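PDB 4RPC: putative alpha/beta hydrolase from Desulfitobacterium hafniense, which probably acts as a serine hydrolase of the alpha/beta-hydrolase fold, with a natural substrate that remains unidentified. Local coordinates for residues F141-L145 against I173-R179; M67-E71 against A188-Y192; G120-E124 against A217-P221; K155-G159 against N212-G216; E167-L172 against H241-K247. Numbering follows the deposited sequence.

Contact 1: residues F141-L145 against I173-R179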
# COMPACT_ATOMS: atom_id res chain seq x y z
N PHE A 141 10.25 -8.81 -9.23
CA PHE A 141 10.49 -7.41 -8.86
C PHE A 141 11.97 -7.01 -8.93
O PHE A 141 12.29 -5.93 -9.39
CB PHE A 141 9.94 -7.13 -7.49
CG PHE A 141 8.50 -6.68 -7.48
CD1 PHE A 141 7.70 -6.77 -8.61
CD2 PHE A 141 7.96 -6.17 -6.33
CE1 PHE A 141 6.38 -6.32 -8.61
CE2 PHE A 141 6.64 -5.72 -6.31
CZ PHE A 141 5.84 -5.81 -7.46
N LEU A 142 12.86 -7.90 -8.51
CA LEU A 142 14.28 -7.60 -8.59
C LEU A 142 14.73 -7.54 -10.07
O LEU A 142 15.53 -6.68 -10.48
CB LEU A 142 15.12 -8.65 -7.81
CG LEU A 142 14.91 -8.47 -6.32
CD1 LEU A 142 15.40 -9.66 -5.59
CD2 LEU A 142 15.57 -7.17 -5.79
N ASN A 143 14.21 -8.47 -10.86
CA ASN A 143 14.44 -8.44 -12.30
C ASN A 143 14.09 -7.10 -12.95
O ASN A 143 14.72 -6.70 -13.91
CB ASN A 143 13.71 -9.57 -13.01
CG ASN A 143 14.53 -10.83 -13.07
OD1 ASN A 143 15.73 -10.78 -13.20
ND2 ASN A 143 13.89 -11.96 -12.96
N LEU A 144 13.11 -6.39 -12.41
CA LEU A 144 12.76 -5.08 -12.97
C LEU A 144 13.95 -4.14 -12.92
O LEU A 144 14.10 -3.29 -13.78
CB LEU A 144 11.59 -4.45 -12.23
CG LEU A 144 10.28 -5.21 -12.33
CD1 LEU A 144 9.22 -4.56 -11.44
CD2 LEU A 144 9.81 -5.21 -13.77
N LEU A 145 14.81 -4.32 -11.91
CA LEU A 145 15.99 -3.48 -11.71
C LEU A 145 17.03 -3.75 -12.76
O LEU A 145 17.87 -2.94 -12.99
CB LEU A 145 16.62 -3.70 -10.30
CG LEU A 145 15.71 -3.33 -9.11
CD1 LEU A 145 16.23 -3.94 -7.80
CD2 LEU A 145 15.49 -1.81 -8.97
N ILE A 173 10.77 0.45 -7.24
CA ILE A 173 11.51 -0.60 -6.53
C ILE A 173 12.69 0.03 -5.82
O ILE A 173 13.46 0.74 -6.39
CB ILE A 173 12.04 -1.64 -7.49
CG1 ILE A 173 10.93 -2.24 -8.35
CG2 ILE A 173 12.79 -2.69 -6.69
CD1 ILE A 173 9.79 -2.90 -7.57
N TYR A 174 12.83 -0.25 -4.54
CA TYR A 174 13.87 0.36 -3.75
C TYR A 174 15.17 -0.18 -4.28
O TYR A 174 15.39 -1.38 -4.39
CB TYR A 174 13.66 0.07 -2.23
CG TYR A 174 14.78 0.53 -1.30
CD1 TYR A 174 15.37 1.77 -1.43
CD2 TYR A 174 15.22 -0.31 -0.29
CE1 TYR A 174 16.41 2.16 -0.59
CE2 TYR A 174 16.25 0.05 0.55
CZ TYR A 174 16.82 1.27 0.42
OH TYR A 174 17.79 1.58 1.31
N GLU A 175 16.07 0.73 -4.62
CA GLU A 175 17.25 0.29 -5.34
C GLU A 175 18.22 -0.53 -4.47
O GLU A 175 19.01 -1.27 -5.00
CB GLU A 175 17.93 1.48 -6.04
CG GLU A 175 18.59 2.44 -5.11
CD GLU A 175 19.28 3.59 -5.85
OE1 GLU A 175 18.98 3.85 -7.05
OE2 GLU A 175 20.13 4.23 -5.21
N HIS A 176 18.10 -0.45 -3.15
CA HIS A 176 18.96 -1.22 -2.24
C HIS A 176 18.24 -2.30 -1.46
O HIS A 176 18.72 -2.77 -0.42
CB HIS A 176 19.67 -0.30 -1.26
CG HIS A 176 20.60 0.65 -1.93
ND1 HIS A 176 21.57 0.23 -2.82
CD2 HIS A 176 20.71 1.99 -1.84
CE1 HIS A 176 22.24 1.29 -3.26
NE2 HIS A 176 21.73 2.37 -2.67
N ILE A 177 17.06 -2.69 -1.95
CA ILE A 177 16.31 -3.71 -1.28
C ILE A 177 17.11 -5.05 -1.40
O ILE A 177 17.85 -5.28 -2.37
CB ILE A 177 14.89 -3.82 -1.81
CG1 ILE A 177 14.03 -4.73 -0.92
CG2 ILE A 177 14.87 -4.37 -3.20
CD1 ILE A 177 13.68 -4.12 0.42
N THR A 178 17.04 -5.84 -0.34
CA THR A 178 17.57 -7.19 -0.39
C THR A 178 16.48 -8.16 -0.64
O THR A 178 15.33 -7.95 -0.27
CB THR A 178 18.27 -7.57 0.92
OG1 THR A 178 17.33 -7.59 2.00
CG2 THR A 178 19.36 -6.61 1.16
N ARG A 179 16.83 -9.27 -1.26
CA ARG A 179 15.85 -10.27 -1.56
C ARG A 179 15.16 -10.79 -0.29
O ARG A 179 13.89 -10.90 -0.26
CB ARG A 179 16.40 -11.39 -2.44
CG ARG A 179 15.31 -12.43 -2.74
CD ARG A 179 15.75 -13.45 -3.77
NE ARG A 179 14.64 -14.25 -4.29
CZ ARG A 179 14.04 -15.25 -3.65
NH1 ARG A 179 14.36 -15.56 -2.41
NH2 ARG A 179 13.04 -15.88 -4.25
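Ile-173 sits at the middle of this contact, its side chain wedged among Phe-141, Leu-144 and Leu-145 of helix 130-145. With both chi angles in the m well, Ile-173 sends CD1 over one face of the Phe-141 ring, a CH-pi contact 4.2 Å from the ring centroid, with Phe-141 CD2 the closest ring atom at 3.9 Å. Ile-173 CG1 lies 4.2 Å from Leu-144 CD1, and Ile-173 CG2 meets Leu-145 CD2 at 3.6 Å. Leu-142, Leu-144 and Leu-145 all adopt the mt rotamer; in Leu-142, whose CA-to-CB bond points sideways, this brings the branched end nearer the loop, where CD2 packs 3.9 Å from Ile-177 CG2 and CD1 3.7 Å from Arg-179 CB. A type I beta turn, Tyr-174 to Ile-177, is closed by Ile-177 N to Tyr-174 O at 3.2 Å. Tyr-174 turns away to stack on Tyr-33. Arg-179 extends with chi1 to chi3 all t, its guanidinium reaching back to a salt bridge with Asp-139 and a hydrogen bond with Asn-135. Both segments belong to the helical insertion between strands 112-119 and 204-210, consistent with an alpha/beta-hydrolase cap, and Phe-141 lies near the probable triad without touching it. The two segments thus meet through apolar side chains, packing the loop before helix 179-191 against helix 130-145, while the charge of Arg-179 is answered earlier on that helix.

Contact 2: residues M67-E71 against A188-Y192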
# COMPACT_ATOMS: atom_id res chain seq x y z
N MSE A 67 9.97 -8.29 7.99
CA MSE A 67 8.55 -8.30 8.26
C MSE A 67 8.12 -9.68 8.71
O MSE A 67 8.61 -10.66 8.20
CB MSE A 67 7.78 -7.98 6.99
CG MSE A 67 6.89 -6.81 7.31
SE MSE A 67 5.67 -6.36 5.84
CE MSE A 67 7.11 -5.71 4.79
N VAL A 68 7.20 -9.73 9.66
CA VAL A 68 6.62 -10.98 10.16
C VAL A 68 5.18 -11.15 9.68
O VAL A 68 4.82 -12.17 9.18
CB VAL A 68 6.64 -11.04 11.70
CG1 VAL A 68 6.11 -12.38 12.20
CG2 VAL A 68 8.07 -10.90 12.22
N SER A 69 4.35 -10.14 9.82
CA SER A 69 3.00 -10.22 9.35
C SER A 69 2.39 -8.83 9.24
O SER A 69 2.83 -7.85 9.82
CB SER A 69 2.16 -11.02 10.36
OG SER A 69 2.18 -10.33 11.59
N VAL A 70 1.31 -8.77 8.49
CA VAL A 70 0.58 -7.56 8.38
C VAL A 70 0.14 -7.18 9.75
O VAL A 70 0.23 -6.01 10.09
CB VAL A 70 -0.65 -7.71 7.43
CG1 VAL A 70 -1.54 -6.48 7.51
CG2 VAL A 70 -0.22 -8.00 6.02
N GLU A 71 -0.38 -8.13 10.55
CA GLU A 71 -0.85 -7.82 11.93
C GLU A 71 0.25 -7.19 12.84
O GLU A 71 0.01 -6.25 13.62
CB GLU A 71 -1.42 -9.07 12.64
CG GLU A 71 -2.71 -9.64 12.04
CD GLU A 71 -2.51 -10.53 10.81
OE1 GLU A 71 -1.37 -10.70 10.31
OE2 GLU A 71 -3.52 -11.06 10.30
N ALA A 188 4.22 -12.00 3.93
CA ALA A 188 3.24 -11.31 4.78
C ALA A 188 2.09 -10.89 3.93
O ALA A 188 0.97 -11.16 4.28
CB ALA A 188 3.82 -10.12 5.54
N ALA A 189 2.37 -10.22 2.82
CA ALA A 189 1.30 -9.82 1.90
C ALA A 189 0.39 -10.97 1.49
O ALA A 189 -0.82 -10.89 1.67
CB ALA A 189 1.88 -9.17 0.69
N TYR A 190 0.96 -12.07 0.99
CA TYR A 190 0.21 -13.19 0.50
C TYR A 190 -0.46 -14.04 1.58
O TYR A 190 -1.42 -14.66 1.30
CB TYR A 190 1.11 -14.09 -0.38
CG TYR A 190 1.33 -13.49 -1.73
CD1 TYR A 190 0.27 -13.04 -2.49
CD2 TYR A 190 2.59 -13.38 -2.24
CE1 TYR A 190 0.46 -12.47 -3.74
CE2 TYR A 190 2.82 -12.80 -3.48
CZ TYR A 190 1.76 -12.35 -4.22
OH TYR A 190 1.96 -11.83 -5.46
N ARG A 191 0.05 -14.05 2.80
CA ARG A 191 -0.56 -14.76 3.92
C ARG A 191 -1.80 -14.08 4.47
O ARG A 191 -2.71 -14.75 4.93
CB ARG A 191 0.45 -14.88 5.07
CG ARG A 191 0.08 -15.87 6.14
CD ARG A 191 0.62 -17.25 5.88
NE ARG A 191 2.07 -17.23 5.67
CZ ARG A 191 2.78 -18.26 5.18
NH1 ARG A 191 2.15 -19.41 4.86
NH2 ARG A 191 4.12 -18.12 4.99
N TYR A 192 -1.83 -12.74 4.46
CA TYR A 192 -2.95 -12.00 5.11
C TYR A 192 -4.30 -12.49 4.63
O TYR A 192 -4.60 -12.52 3.44
CB TYR A 192 -2.80 -10.51 4.85
CG TYR A 192 -3.70 -9.61 5.69
CD1 TYR A 192 -3.64 -9.63 7.07
CD2 TYR A 192 -4.56 -8.73 5.11
CE1 TYR A 192 -4.44 -8.78 7.83
CE2 TYR A 192 -5.38 -7.91 5.85
CZ TYR A 192 -5.32 -7.90 7.21
OH TYR A 192 -6.15 -7.05 7.98
O HOH W 1 0.70 -11.27 6.96
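Residues 67-69 lead as loop into helix 70-83, passing the last turn of helix 179-191 with the CA atoms of Ser-69 and Ala-188 only 4.7 Å apart. Ser-69 is the N-cap, its OG bonded to Glu-72 N; Tyr-192 is the first residue to leave helical geometry after the other helix. So close an approach fits the small Ala-188, whose CB lies 3.9 Å from Ser-69 CA and 4.2 Å from SE of selenomethionine Met-67. Val-70 CG1 sits over the face of the Tyr-192 ring, 3.9 Å from the centroid, as a CH-pi contact. Glu-71 OE2 comes to the ring edge, 3.5 Å from Tyr-192 CE1, but pairs with Lys-197, while Tyr-192 OH bonds to Glu-104 of helix 97-108. One water accepts from Val-70 N at 3.0 Å and donates to Ala-188 O at 2.7 Å. Helix 70-83 belongs to the alpha/beta core and helix 179-191 to the probable cap insertion, so apolar packing joins cap to core, and the water links a first-turn amide to a last-turn carbonyl.

Contact 3: residues G120-E124 against A217-P221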
# COMPACT_ATOMS: atom_id res chain seq x y z
N GLY A 120 -4.68 -1.06 -5.13
CA GLY A 120 -4.08 -2.35 -5.47
C GLY A 120 -3.88 -3.34 -4.33
O GLY A 120 -2.90 -4.11 -4.30
N GLY A 121 -4.85 -3.35 -3.44
CA GLY A 121 -4.87 -4.27 -2.33
C GLY A 121 -5.26 -5.64 -2.79
O GLY A 121 -6.03 -5.78 -3.77
N GLN A 122 -4.72 -6.63 -2.10
CA GLN A 122 -4.89 -8.04 -2.40
C GLN A 122 -5.09 -8.66 -1.02
O GLN A 122 -4.28 -8.45 -0.16
CB GLN A 122 -3.63 -8.60 -3.16
CG GLN A 122 -2.25 -8.68 -2.39
CD GLN A 122 -1.30 -7.39 -2.36
OE1 GLN A 122 -0.51 -7.20 -1.39
NE2 GLN A 122 -1.37 -6.51 -3.42
N TYR A 123 -6.23 -9.31 -0.76
CA TYR A 123 -6.57 -9.70 0.63
C TYR A 123 -7.04 -11.14 0.80
O TYR A 123 -7.62 -11.50 1.82
CB TYR A 123 -7.65 -8.78 1.21
CG TYR A 123 -7.47 -7.32 0.90
CD1 TYR A 123 -6.72 -6.47 1.75
CD2 TYR A 123 -8.07 -6.78 -0.22
CE1 TYR A 123 -6.56 -5.11 1.46
CE2 TYR A 123 -7.88 -5.43 -0.52
CZ TYR A 123 -7.14 -4.61 0.33
OH TYR A 123 -7.01 -3.28 -0.01
N GLU A 124 -6.73 -11.96 -0.18
CA GLU A 124 -7.28 -13.32 -0.24
C GLU A 124 -6.77 -14.24 0.90
O GLU A 124 -7.57 -14.86 1.65
CB GLU A 124 -6.93 -13.91 -1.60
CG GLU A 124 -7.42 -15.33 -1.82
CD GLU A 124 -8.93 -15.38 -1.94
OE1 GLU A 124 -9.48 -15.03 -3.02
OE2 GLU A 124 -9.57 -15.76 -0.94
N ALA A 217 -11.12 -5.25 -9.58
CA ALA A 217 -12.31 -5.20 -8.71
C ALA A 217 -12.57 -6.44 -7.81
O ALA A 217 -13.55 -6.48 -7.05
CB ALA A 217 -13.53 -4.89 -9.56
N GLN A 218 -11.69 -7.44 -7.86
CA GLN A 218 -11.95 -8.73 -7.20
C GLN A 218 -12.32 -8.59 -5.73
O GLN A 218 -13.17 -9.31 -5.23
CB GLN A 218 -10.68 -9.58 -7.30
CG GLN A 218 -10.70 -10.98 -6.65
CD GLN A 218 -9.34 -11.67 -6.80
OE1 GLN A 218 -8.48 -11.20 -7.54
NE2 GLN A 218 -9.14 -12.78 -6.09
N PHE A 219 -11.70 -7.64 -5.03
CA PHE A 219 -11.87 -7.52 -3.58
C PHE A 219 -12.90 -6.49 -3.10
O PHE A 219 -13.16 -6.33 -1.89
CB PHE A 219 -10.50 -7.37 -2.93
CG PHE A 219 -9.59 -8.54 -3.20
CD1 PHE A 219 -9.82 -9.76 -2.59
CD2 PHE A 219 -8.53 -8.43 -4.08
CE1 PHE A 219 -9.00 -10.85 -2.85
CE2 PHE A 219 -7.72 -9.51 -4.33
CZ PHE A 219 -7.95 -10.72 -3.73
N THR A 220 -13.56 -5.83 -4.03
CA THR A 220 -14.47 -4.78 -3.63
C THR A 220 -15.70 -5.36 -2.89
O THR A 220 -16.15 -4.77 -1.92
CB THR A 220 -14.83 -3.84 -4.80
OG1 THR A 220 -15.68 -4.52 -5.73
CG2 THR A 220 -13.54 -3.32 -5.52
N PRO A 221 -16.22 -6.51 -3.31
CA PRO A 221 -17.30 -7.11 -2.48
C PRO A 221 -16.91 -7.36 -1.01
O PRO A 221 -17.66 -7.05 -0.10
CB PRO A 221 -17.59 -8.44 -3.17
CG PRO A 221 -17.13 -8.27 -4.57
CD PRO A 221 -16.06 -7.23 -4.59
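Gly-120 leaves strand 112-119 with positive phi, which favours glycine, and Gly-121 follows with its O 3.7 Å from Phe-219 CD2. A CB on Gly-121 would clash with Tyr-123 OH. Gln-122 presents its backbone to the Phe-219 ring, CA lying 3.7 Å from CE2, its CA-to-CB bond pointing away; its NE2 hydrogen-bonds Ser-96 OG, the probable nucleophile on a GxSxG elbow. Tyr-123 turns its ring edge toward the face of Phe-219 in an offset edge-to-face pair, centroids 5.7 Å apart and planes at 88°, with Tyr-123 CD2 3.7 Å from Phe-219 CB. Glu-124 closes the run, its N 3.7 Å from Phe-219 CE1. Phe-219 is carried by a type I turn, Ala-217 to Thr-220, where Ala-217 O accepts from Thr-220 N at 3.1 Å and from Thr-220 OG1 at 3.2 Å. The contact joins the loop after strand 112-119 to the start of helix 220-226, which follows the adjacent parallel strand 204-210; Tyr-123 also packs on Ala-99, Ser-100 and Val-103 of helix 97-108.

Contact 4: residues K155-G159 against N212-G216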
# COMPACT_ATOMS: atom_id res chain seq x y z
N LYS A 155 2.46 -10.26 -15.73
CA LYS A 155 2.63 -8.97 -16.35
C LYS A 155 1.27 -8.44 -16.82
O LYS A 155 0.94 -7.29 -16.55
CB LYS A 155 3.57 -9.10 -17.54
CG LYS A 155 3.91 -7.80 -18.24
CD LYS A 155 4.92 -8.04 -19.35
CE LYS A 155 4.21 -8.53 -20.57
NZ LYS A 155 5.22 -8.83 -21.58
N GLU A 156 0.49 -9.32 -17.44
CA GLU A 156 -0.81 -8.95 -18.05
C GLU A 156 -1.83 -8.74 -16.98
O GLU A 156 -2.60 -7.81 -17.07
CB GLU A 156 -1.35 -10.04 -19.02
CG GLU A 156 -0.47 -10.29 -20.23
CD GLU A 156 0.78 -11.08 -19.88
OE1 GLU A 156 0.98 -11.46 -18.68
OE2 GLU A 156 1.60 -11.28 -20.80
N ASN A 157 -1.83 -9.60 -15.97
CA ASN A 157 -2.77 -9.43 -14.87
C ASN A 157 -2.64 -8.09 -14.13
O ASN A 157 -3.66 -7.47 -13.76
CB ASN A 157 -2.66 -10.59 -13.90
CG ASN A 157 -3.06 -11.91 -14.53
OD1 ASN A 157 -3.82 -11.96 -15.52
ND2 ASN A 157 -2.52 -12.99 -14.02
N MSE A 158 -1.39 -7.66 -13.91
CA MSE A 158 -1.15 -6.38 -13.27
C MSE A 158 -1.40 -5.20 -14.21
O MSE A 158 -1.36 -4.06 -13.77
CB MSE A 158 0.26 -6.34 -12.72
CG MSE A 158 0.50 -7.38 -11.64
SE MSE A 158 2.35 -7.11 -10.97
CE MSE A 158 1.90 -5.85 -9.57
N GLY A 159 -1.63 -5.44 -15.51
CA GLY A 159 -2.13 -4.35 -16.41
C GLY A 159 -1.05 -3.77 -17.30
O GLY A 159 -1.15 -2.63 -17.77
N ASN A 212 -6.57 -1.14 -16.42
CA ASN A 212 -5.90 -2.28 -17.07
C ASN A 212 -5.66 -3.47 -16.16
O ASN A 212 -5.29 -4.53 -16.66
CB ASN A 212 -4.56 -1.84 -17.67
CG ASN A 212 -4.74 -0.94 -18.85
OD1 ASN A 212 -5.86 -0.81 -19.37
ND2 ASN A 212 -3.65 -0.33 -19.31
N GLU A 213 -5.83 -3.28 -14.85
CA GLU A 213 -5.76 -4.41 -13.90
C GLU A 213 -6.92 -5.33 -14.17
O GLU A 213 -8.07 -5.04 -13.86
CB GLU A 213 -5.78 -3.98 -12.44
CG GLU A 213 -4.58 -3.13 -12.02
CD GLU A 213 -4.56 -2.81 -10.53
OE1 GLU A 213 -5.20 -1.80 -10.09
OE2 GLU A 213 -3.89 -3.58 -9.77
N ILE A 214 -6.59 -6.48 -14.73
CA ILE A 214 -7.59 -7.48 -15.11
C ILE A 214 -8.53 -7.87 -13.97
O ILE A 214 -9.70 -8.04 -14.18
CB ILE A 214 -6.87 -8.68 -15.76
CG1 ILE A 214 -6.18 -8.16 -17.05
CG2 ILE A 214 -7.84 -9.85 -16.01
CD1 ILE A 214 -5.61 -9.24 -17.96
N TYR A 215 -8.05 -7.93 -12.75
CA TYR A 215 -8.90 -8.31 -11.63
C TYR A 215 -8.96 -7.19 -10.62
O TYR A 215 -9.18 -7.44 -9.43
CB TYR A 215 -8.40 -9.61 -10.98
CG TYR A 215 -8.22 -10.71 -12.01
CD1 TYR A 215 -9.34 -11.23 -12.68
CD2 TYR A 215 -6.95 -11.19 -12.34
CE1 TYR A 215 -9.19 -12.23 -13.65
CE2 TYR A 215 -6.79 -12.19 -13.29
CZ TYR A 215 -7.91 -12.71 -13.95
OH TYR A 215 -7.76 -13.69 -14.92
N GLY A 216 -8.82 -5.95 -11.09
CA GLY A 216 -8.81 -4.79 -10.20
C GLY A 216 -9.95 -4.74 -9.21
O GLY A 216 -9.77 -4.26 -8.10
O HOH W 2 -0.74 0.17 -18.23
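Ile-214 lays its CD1 against the end of helix 154-157, 3.4 Å from Glu-156 O and 4.1 Å from Asn-157 OD1. That helix closes in a Schellman motif: Gly-159, at phi 103°, sends its N back to Glu-156 O at 3.0 Å and more weakly to Lys-155 O at 3.3 Å. The facing loop follows strand 204-210 of the alpha/beta-hydrolase sheet and carries Glu-213, probably the acid of a Ser-His-Glu triad, whose OE2 bonds to His-241 ND1. The backbones bond directly through Ile-214 N to Asn-157 O at 3.2 Å, just where the loop makes a type I turn, Glu-213 to Gly-216. Tyr-215 CE2 lies 3.7 Å from Asn-157 OD1. Met-158, a selenomethionine, points its CB away from the loop and touches His-241, so the helix end borders the proposed acid and histidine alike. Besides the positive phi, space favours glycine at 159: a CB would clash with Asn-212 C. Gly-159 CA instead makes a CA-H...O contact with Asn-212 O at 3.2 Å, and a water spans Gly-159 O, 2.9 Å away, and Asn-212 ND2, 3.1 Å away.

Contact 5: residues E167-L172 against H241-K247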
# COMPACT_ATOMS: atom_id res chain seq x y z
N GLU A 167 9.01 0.54 -17.29
CA GLU A 167 8.95 2.01 -17.19
C GLU A 167 8.12 2.42 -15.99
O GLU A 167 8.48 3.34 -15.30
CB GLU A 167 8.43 2.63 -18.49
CG GLU A 167 6.93 2.87 -18.49
CD GLU A 167 6.50 3.88 -19.55
OE1 GLU A 167 6.56 3.56 -20.76
OE2 GLU A 167 6.09 4.99 -19.15
N VAL A 168 7.04 1.71 -15.70
CA VAL A 168 6.16 2.07 -14.58
C VAL A 168 6.62 1.66 -13.17
O VAL A 168 6.49 2.44 -12.24
CB VAL A 168 4.75 1.48 -14.78
CG1 VAL A 168 3.87 1.78 -13.59
CG2 VAL A 168 4.09 2.06 -16.03
N LEU A 169 7.13 0.45 -13.02
CA LEU A 169 7.41 -0.12 -11.71
C LEU A 169 8.86 0.05 -11.29
O LEU A 169 9.17 0.17 -10.12
CB LEU A 169 7.07 -1.64 -11.71
CG LEU A 169 5.58 -2.00 -11.75
CD1 LEU A 169 5.28 -3.49 -11.77
CD2 LEU A 169 4.81 -1.36 -10.60
N GLN A 170 9.77 0.03 -12.25
CA GLN A 170 11.17 0.09 -11.92
C GLN A 170 11.49 1.30 -11.08
O GLN A 170 12.29 1.20 -10.16
CB GLN A 170 12.01 0.04 -13.20
CG GLN A 170 13.49 -0.16 -12.94
CD GLN A 170 14.35 -0.06 -14.19
OE1 GLN A 170 13.92 0.36 -15.25
NE2 GLN A 170 15.55 -0.44 -14.06
N PRO A 171 10.87 2.47 -11.36
CA PRO A 171 11.19 3.58 -10.47
C PRO A 171 10.71 3.44 -9.02
O PRO A 171 11.14 4.25 -8.18
CB PRO A 171 10.41 4.78 -11.08
CG PRO A 171 9.95 4.37 -12.42
CD PRO A 171 10.09 2.88 -12.55
N LEU A 172 9.76 2.52 -8.73
CA LEU A 172 9.27 2.34 -7.39
C LEU A 172 10.01 1.30 -6.59
O LEU A 172 9.86 1.24 -5.39
CB LEU A 172 7.79 1.92 -7.39
CG LEU A 172 6.84 2.98 -7.93
CD1 LEU A 172 5.44 2.41 -8.08
CD2 LEU A 172 6.86 4.18 -7.00
N HIS A 241 -1.28 -1.69 -12.20
CA HIS A 241 -0.99 -1.74 -10.77
C HIS A 241 0.03 -0.69 -10.40
O HIS A 241 1.13 -0.67 -10.92
CB HIS A 241 -0.42 -3.12 -10.43
CG HIS A 241 -0.23 -3.38 -8.96
ND1 HIS A 241 -1.25 -3.78 -8.14
CD2 HIS A 241 0.88 -3.34 -8.19
CE1 HIS A 241 -0.78 -4.00 -6.92
NE2 HIS A 241 0.51 -3.73 -6.93
N ALA A 242 -0.38 0.21 -9.52
CA ALA A 242 0.48 1.31 -9.05
C ALA A 242 0.94 2.31 -10.13
O ALA A 242 1.85 3.08 -9.86
CB ALA A 242 1.69 0.72 -8.32
N GLU A 243 0.34 2.30 -11.34
CA GLU A 243 0.74 3.23 -12.43
C GLU A 243 0.41 4.73 -12.10
O GLU A 243 1.24 5.65 -12.36
CB GLU A 243 0.07 2.83 -13.75
CG GLU A 243 0.59 3.61 -14.94
CD GLU A 243 0.27 3.00 -16.29
OE1 GLU A 243 -0.51 2.00 -16.38
OE2 GLU A 243 0.81 3.56 -17.31
N VAL A 244 -0.74 4.96 -11.49
CA VAL A 244 -1.09 6.31 -11.06
C VAL A 244 -0.08 6.82 -10.04
O VAL A 244 0.32 7.97 -10.06
CB VAL A 244 -2.50 6.37 -10.44
CG1 VAL A 244 -2.84 7.82 -10.09
CG2 VAL A 244 -3.57 5.89 -11.43
N LEU A 245 0.34 5.95 -9.12
CA LEU A 245 1.33 6.36 -8.12
C LEU A 245 2.66 6.64 -8.76
O LEU A 245 3.37 7.58 -8.38
CB LEU A 245 1.47 5.22 -7.07
CG LEU A 245 2.42 5.48 -5.94
CD1 LEU A 245 1.99 6.73 -5.17
CD2 LEU A 245 2.45 4.24 -5.02
N SER A 246 3.03 5.81 -9.71
CA SER A 246 4.36 5.91 -10.30
C SER A 246 4.47 7.20 -11.11
O SER A 246 5.27 8.07 -10.76
CB SER A 246 4.67 4.73 -11.17
OG SER A 246 5.98 4.79 -11.65
N LYS A 247 3.58 7.36 -12.07
CA LYS A 247 3.68 8.43 -13.05
C LYS A 247 2.76 9.67 -12.87
O LYS A 247 3.09 10.73 -13.43
CB LYS A 247 3.50 7.81 -14.41
CG LYS A 247 4.52 6.70 -14.66
CD LYS A 247 4.36 6.05 -16.02
CE LYS A 247 4.79 6.99 -17.14
NZ LYS A 247 3.93 6.76 -18.33
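Ser-246 OG donates a very short hydrogen bond, 2.5 Å, to Val-168 O, a carbonyl of helix 165-169. Further out, Lys-247 NZ forms a salt bridge with Glu-167 OE2 at 2.9 Å, joining two exposed side chains. Between these polar links lies Val-168, whose CG1 packs 3.6 Å from Glu-243 CA and 3.9 Å from Ser-246 CB, and whose CG2 rests 4.0 Å from Lys-247 CD, against the aliphatic part of the lysine. Glu-243 OE1 bonds to Gly-240 N. Deeper in, Leu-172 CD1 lies 3.9 Å from Ser-246 CB and 4.1 Å from Ala-242 CB, and Leu-169 CD2 approaches His-241 O at 3.8 Å. Ala-242, with positive phi, is the N-cap residue of helix 243-247, whose first turn includes Ser-246 N to Ala-242 O at 3.0 Å. Just before it stands His-241, in a geometry consistent with the base of a Ser-His-Glu triad: ND1 bonds to Glu-213, and NE2 weakly to Ser-96. Leu-245 also touches Tyr-93 and Val-95 of strand 88-95. The chemistry is thus graded, from a surface ion pair through the very short serine-to-carbonyl bond to leucine packing, and it attaches the segment after the probable catalytic histidine to helix 165-169.

Overall arrangement
Along the chain the first segments of contacts 2, 3, 1, 4 and 5 come in that order. Contacts 2 and 5, centres about 23 Å apart, lie on opposite sides of the chain's centre. Contacts 1 and 5, centres about 14 Å apart, touch where Leu-144 packs on Leu-169. Contacts 3 and 4, centres about 12 Å apart, adjoin at residues 216-217, and contacts 4 and 5 meet through Glu-213 and His-241. Contact 3 touches His-241 of contact 5 through Gly-120, and contact 2 touches contact 3 where Ala-189 packs on Gln-122. Helices 130-145, 154-157, 165-169 and 179-191, inserted between strands 112-119 and 204-210, probably form a cap over the triad at the C-terminal ends of the parallel strands.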